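PDB 7D6V: succinate dehydrogenase subunit A from Mycolicibacterium smegmatis, which probably oxidises succinate as the FAD-carrying flavoprotein subunit of the Sdh1 complex, feeding electrons through the iron-sulfur subunit to quinone in the membrane. Local coordinates for residues 251-256 with 379-384. Sequence-based numbering, arbitrary orientation.
Sequences TGMVWP and DAMEVG
Antiparallel beta pairing joins Gly252 to Gly384 and Met253 to Val383 in a mixed sheet of the FAD-binding part of this flavoprotein, where strand 246-253 ends beside the start of strand 383-395. Gly252 and Gly384 form the hydrogen-bonded pair: Gly252 N donates to Gly384 O at 2.6 Å, and Gly384 N returns a weak, bent bond to Gly252 O. Beyond the next, non-hydrogen-bonded pair the ladder gains one more bond, from Val254 N to Glu382 O at 2.9 Å, although Val254 follows the end of its strand and Glu382 precedes the start of its own. The exchange illustrates how backbone polar groups inside a buried sheet can satisfy one another.

Met253 and Val383 share a face of the pairing, and Thr251 reaches the valine with CG2. This methyl, anti to the backbone N, lies 3.5 Å from Val383 CB and also touches both methyls of that valine. The bent chain of Met253 brings SD to 4.0 Å from Val383 CG1 and to 3.6 Å from Met381 CB, the two methionine side chains crossing at about a right angle. Phe368 and Met364 of helix 362-372 pack on Met253 and Met381 respectively.

The CB of Glu382 points toward the chain that follows strand 246-253, and the aliphatic part of the side chain rather than its carboxylate makes the closest side-chain contact there: CG sits 3.4 Å from Trp255 CB. The indole then leads away from Glu382, and Trp255 packs on Asn28 of the iron-sulfur subunit, so the loop that follows the strand reaches that subunit. On the methionine side, Glu382 N points almost straight at Met253 SD in a weak N-H...S hydrogen bond, 3.6 Å long with an angle of 173° at the hydrogen.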
loop_
_atom_site.group_PDB
_atom_site.type_symbol
_atom_site.label_atom_id
_atom_site.label_comp_id
_atom_site.label_asym_id
_atom_site.label_seq_id
_atom_site.Cartn_x
_atom_site.Cartn_y
_atom_site.Cartn_z
ATOM N N THR A 251 -5.578 9.566 22.067
ATOM C CA THR A 251 -6.884 9.258 21.486
ATOM C C THR A 251 -6.682 8.308 20.307
ATOM O O THR A 251 -6.446 8.737 19.175
ATOM C CB THR A 251 -7.596 10.553 21.075
ATOM O OG1 THR A 251 -7.888 11.329 22.244
ATOM C CG2 THR A 251 -8.892 10.264 20.353
ATOM N N GLY A 252 -6.757 7.009 20.583
ATOM C CA GLY A 252 -6.718 5.999 19.544
ATOM C C GLY A 252 -7.746 4.914 19.785
ATOM O O GLY A 252 -7.990 4.540 20.934
ATOM N N MET A 253 -8.348 4.397 18.716
ATOM C CA MET A 253 -9.395 3.392 18.851
ATOM C C MET A 253 -8.849 2.141 19.529
ATOM O O MET A 253 -7.759 1.672 19.204
ATOM C CB MET A 253 -9.955 3.043 17.474
ATOM C CG MET A 253 -10.640 4.199 16.772
ATOM S SD MET A 253 -12.293 4.520 17.404
ATOM C CE MET A 253 -13.099 2.957 17.064
ATOM N N VAL A 254 -9.606 1.599 20.490
ATOM C CA VAL A 254 -9.144 0.475 21.292
ATOM C C VAL A 254 -10.009 -0.769 21.119
ATOM O O VAL A 254 -9.476 -1.879 21.020
ATOM C CB VAL A 254 -9.012 0.851 22.791
ATOM C CG1 VAL A 254 -8.156 2.091 22.959
ATOM C CG2 VAL A 254 -10.365 1.040 23.463
ATOM N N TRP A 255 -11.342 -0.633 21.099
ATOM C CA TRP A 255 -12.104 -1.882 21.128
ATOM C C TRP A 255 -12.141 -2.605 19.785
ATOM O O TRP A 255 -11.670 -3.748 19.709
ATOM C CB TRP A 255 -13.541 -1.676 21.609
ATOM C CG TRP A 255 -14.461 -2.785 21.167
ATOM C CD1 TRP A 255 -15.638 -2.648 20.492
ATOM C CD2 TRP A 255 -14.281 -4.194 21.373
ATOM N NE1 TRP A 255 -16.197 -3.878 20.258
ATOM C CE2 TRP A 255 -15.384 -4.845 20.788
ATOM C CE3 TRP A 255 -13.291 -4.968 21.988
ATOM C CZ2 TRP A 255 -15.528 -6.231 20.805
ATOM C CZ3 TRP A 255 -13.435 -6.343 22.001
ATOM C CH2 TRP A 255 -14.545 -6.960 21.415
ATOM N N PRO A 256 -12.688 -2.007 18.703
ATOM C CA PRO A 256 -12.875 -2.802 17.482
ATOM C C PRO A 256 -11.535 -3.277 16.958
ATOM O O PRO A 256 -10.714 -2.464 16.532
ATOM C CB PRO A 256 -13.563 -1.829 16.511
ATOM C CG PRO A 256 -13.983 -0.662 17.334
ATOM C CD PRO A 256 -13.024 -0.592 18.474
ATOM N N ASP A 379 -22.696 6.859 15.758
ATOM C CA ASP A 379 -22.296 6.217 17.002
ATOM C C ASP A 379 -20.960 6.756 17.489
ATOM O O ASP A 379 -20.137 7.232 16.704
ATOM C CB ASP A 379 -22.209 4.696 16.835
ATOM C CG ASP A 379 -23.562 4.062 16.588
ATOM O OD1 ASP A 379 -24.564 4.576 17.125
ATOM O OD2 ASP A 379 -23.624 3.054 15.855
ATOM N N ALA A 380 -20.755 6.665 18.800
ATOM C CA ALA A 380 -19.525 7.128 19.421
ATOM C C ALA A 380 -18.367 6.184 19.107
ATOM O O ALA A 380 -18.553 5.035 18.695
ATOM C CB ALA A 380 -19.697 7.246 20.934
ATOM N N MET A 381 -17.157 6.687 19.314
ATOM C CA MET A 381 -15.946 5.915 19.091
ATOM C C MET A 381 -15.511 5.256 20.398
ATOM O O MET A 381 -16.214 5.301 21.411
ATOM C CB MET A 381 -14.864 6.811 18.499
ATOM C CG MET A 381 -15.296 7.483 17.215
ATOM S SD MET A 381 -14.183 8.788 16.687
ATOM C CE MET A 381 -15.352 10.116 16.419
ATOM N N GLU A 382 -14.345 4.623 20.383
ATOM C CA GLU A 382 -13.847 3.847 21.513
ATOM C C GLU A 382 -12.375 4.171 21.746
ATOM O O GLU A 382 -11.520 3.288 21.782
ATOM C CB GLU A 382 -14.052 2.357 21.276
ATOM C CG GLU A 382 -14.080 1.528 22.540
ATOM C CD GLU A 382 -15.453 1.493 23.170
ATOM O OE1 GLU A 382 -16.432 1.834 22.476
ATOM O OE2 GLU A 382 -15.559 1.097 24.347
ATOM N N VAL A 383 -12.055 5.449 21.856
ATOM C CA VAL A 383 -10.675 5.900 21.777
ATOM C C VAL A 383 -9.980 5.762 23.128
ATOM O O VAL A 383 -10.612 5.665 24.181
ATOM C CB VAL A 383 -10.608 7.349 21.265
ATOM C CG1 VAL A 383 -11.196 7.431 19.873
ATOM C CG2 VAL A 383 -11.349 8.276 22.209
ATOM N N GLY A 384 -8.646 5.752 23.086
ATOM C CA GLY A 384 -7.816 5.623 24.262
ATOM C C GLY A 384 -6.343 5.768 23.927
ATOM O O GLY A 384 -5.960 5.857 22.757
#